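Local coordinates for Serine/threonine-protein kinase Tel1 (Chaetomium thermophilum, PDB 6SKY), which is a serine/threonine kinase of the ATM subfamily that binds ATP and probably signals DNA damage by phosphorylating Ser-Gln and Thr-Gln sites, at residues 2518-2523 / 2591-2596. Numbering follows the deposited sequence.
Sequences HALAMD and APKILT
Leu2520, on the last turn of helix 2507-2522, points at strand 2593-2599 and meets two residues that leave the same face of that strand, Lys2593 and Leu2595. With CG anti to its backbone N (chi1 179°), Leu2520 extends toward Leu2595, and the two leucines touch tip to tip, CD2 of Leu2520 lying 3.7 Å from CD2 of Leu2595. Branched, apolar ends suit this buried spot, where Phe2579, Met2583 and Val2609 of the flanking strands also pack on Leu2595. Lys2593 crosses Leu2520 obliquely, its CD 3.9 Å from CG of Leu2520, so the aliphatic part of the lysine continues the apolar layer. Bends at chi3 and chi4 then turn the ammonium back toward the residues just before the strand, where NZ donates a hydrogen bond to O of Ala2591 (3.0 Å), lying in the plane of that carbonyl. NZ lies near the carbonyls ending the helix, 3.5 Å from O of Asp2523, without hydrogen-bonding them; the helix dipole would favour its charge electrostatically. The ring of Tyr2529 makes a cation-pi contact with Lys2593, and its OH is hydrogen-bonded to OD2 of Asp2523. An alanine in place of Lys2593 would remove the CD that packs on Leu2520, the bond to Ala2591 and the cation-pi contact, and would probably loosen the helix end against the strand. Such packing of a helix on one face of an antiparallel sheet belongs here to the N-lobe of a PI3K-related kinase, where neighbouring Pro2592 touches the bound ATP analogue.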
loop_
_atom_site.group_PDB
_atom_site.type_symbol
_atom_site.label_atom_id
_atom_site.label_comp_id
_atom_site.label_asym_id
_atom_site.label_seq_id
_atom_site.Cartn_x
_atom_site.Cartn_y
_atom_site.Cartn_z
ATOM N N HIS A 2518 50.419 -13.444 -25.402
ATOM C CA HIS A 2518 49.857 -14.707 -25.857
ATOM C C HIS A 2518 50.922 -15.788 -25.949
ATOM O O HIS A 2518 50.676 -16.944 -25.584
ATOM C CB HIS A 2518 49.174 -14.500 -27.202
ATOM C CG HIS A 2518 48.673 -15.759 -27.825
ATOM N ND1 HIS A 2518 48.956 -16.104 -29.126
ATOM C CD2 HIS A 2518 47.905 -16.754 -27.329
ATOM C CE1 HIS A 2518 48.384 -17.261 -29.405
ATOM N NE2 HIS A 2518 47.741 -17.677 -28.331
ATOM N N ALA A 2519 52.113 -15.439 -26.442
ATOM C CA ALA A 2519 53.190 -16.419 -26.493
ATOM C C ALA A 2519 53.550 -16.904 -25.100
ATOM O O ALA A 2519 53.787 -18.097 -24.895
ATOM C CB ALA A 2519 54.413 -15.826 -27.182
ATOM N N LEU A 2520 53.590 -15.997 -24.127
ATOM C CA LEU A 2520 53.871 -16.402 -22.757
ATOM C C LEU A 2520 52.753 -17.265 -22.193
ATOM O O LEU A 2520 53.010 -18.210 -21.443
ATOM C CB LEU A 2520 54.084 -15.172 -21.884
ATOM C CG LEU A 2520 54.366 -15.428 -20.413
ATOM C CD1 LEU A 2520 55.787 -15.895 -20.233
ATOM C CD2 LEU A 2520 54.120 -14.172 -19.635
ATOM N N ALA A 2521 51.505 -16.957 -22.542
ATOM C CA ALA A 2521 50.381 -17.750 -22.062
ATOM C C ALA A 2521 50.459 -19.179 -22.571
ATOM O O ALA A 2521 50.264 -20.134 -21.814
ATOM C CB ALA A 2521 49.066 -17.104 -22.490
ATOM N N MET A 2522 50.752 -19.345 -23.858
ATOM C CA MET A 2522 50.718 -20.670 -24.459
ATOM C C MET A 2522 51.885 -21.552 -24.035
ATOM O O MET A 2522 51.815 -22.771 -24.210
ATOM C CB MET A 2522 50.695 -20.543 -25.982
ATOM C CG MET A 2522 49.393 -20.012 -26.554
ATOM S SD MET A 2522 48.014 -21.142 -26.318
ATOM C CE MET A 2522 47.203 -20.393 -24.917
ATOM N N ASP A 2523 52.944 -20.979 -23.476
ATOM C CA ASP A 2523 54.181 -21.716 -23.230
ATOM C C ASP A 2523 54.081 -22.498 -21.928
ATOM O O ASP A 2523 54.241 -21.941 -20.843
ATOM C CB ASP A 2523 55.363 -20.760 -23.195
ATOM C CG ASP A 2523 56.628 -21.427 -22.732
ATOM O OD1 ASP A 2523 56.963 -22.498 -23.273
ATOM O OD2 ASP A 2523 57.295 -20.880 -21.831
ATOM N N ALA A 2591 50.081 -24.443 -16.864
ATOM C CA ALA A 2591 50.440 -23.659 -15.692
ATOM C C ALA A 2591 50.003 -22.209 -15.824
ATOM O O ALA A 2591 50.564 -21.468 -16.639
ATOM C CB ALA A 2591 51.949 -23.727 -15.466
ATOM N N PRO A 2592 49.013 -21.761 -15.053
ATOM C CA PRO A 2592 48.690 -20.330 -15.039
ATOM C C PRO A 2592 49.747 -19.579 -14.249
ATOM O O PRO A 2592 49.996 -19.886 -13.085
ATOM C CB PRO A 2592 47.322 -20.281 -14.353
ATOM C CG PRO A 2592 47.287 -21.481 -13.517
ATOM C CD PRO A 2592 48.115 -22.537 -14.186
ATOM N N LYS A 2593 50.379 -18.604 -14.883
ATOM C CA LYS A 2593 51.467 -17.877 -14.255
ATOM C C LYS A 2593 50.993 -16.514 -13.784
ATOM O O LYS A 2593 50.214 -15.844 -14.462
ATOM C CB LYS A 2593 52.647 -17.732 -15.211
ATOM C CG LYS A 2593 52.275 -17.586 -16.652
ATOM C CD LYS A 2593 53.451 -17.912 -17.536
ATOM C CE LYS A 2593 53.779 -19.380 -17.488
ATOM N NZ LYS A 2593 52.765 -20.188 -18.197
ATOM N N ILE A 2594 51.468 -16.108 -12.618
ATOM C CA ILE A 2594 51.043 -14.872 -11.984
ATOM C C ILE A 2594 52.187 -13.881 -12.119
ATOM O O ILE A 2594 53.160 -13.925 -11.365
ATOM C CB ILE A 2594 50.645 -15.080 -10.519
ATOM C CG1 ILE A 2594 49.465 -16.035 -10.412
ATOM C CG2 ILE A 2594 50.248 -13.773 -9.898
ATOM C CD1 ILE A 2594 49.840 -17.456 -10.166
ATOM N N LEU A 2595 52.070 -12.978 -13.075
ATOM C CA LEU A 2595 53.050 -11.925 -13.269
ATOM C C LEU A 2595 52.721 -10.735 -12.391
ATOM O O LEU A 2595 51.586 -10.545 -11.967
ATOM C CB LEU A 2595 53.081 -11.478 -14.723
ATOM C CG LEU A 2595 53.989 -12.187 -15.714
ATOM C CD1 LEU A 2595 53.728 -13.668 -15.743
ATOM C CD2 LEU A 2595 53.743 -11.590 -17.065
ATOM N N THR A 2596 53.732 -9.921 -12.127
ATOM C CA THR A 2596 53.553 -8.655 -11.435
ATOM C C THR A 2596 54.180 -7.560 -12.274
ATOM O O THR A 2596 55.278 -7.731 -12.802
ATOM C CB THR A 2596 54.187 -8.670 -10.044
ATOM O OG1 THR A 2596 53.804 -9.862 -9.354
ATOM C CG2 THR A 2596 53.729 -7.476 -9.241
#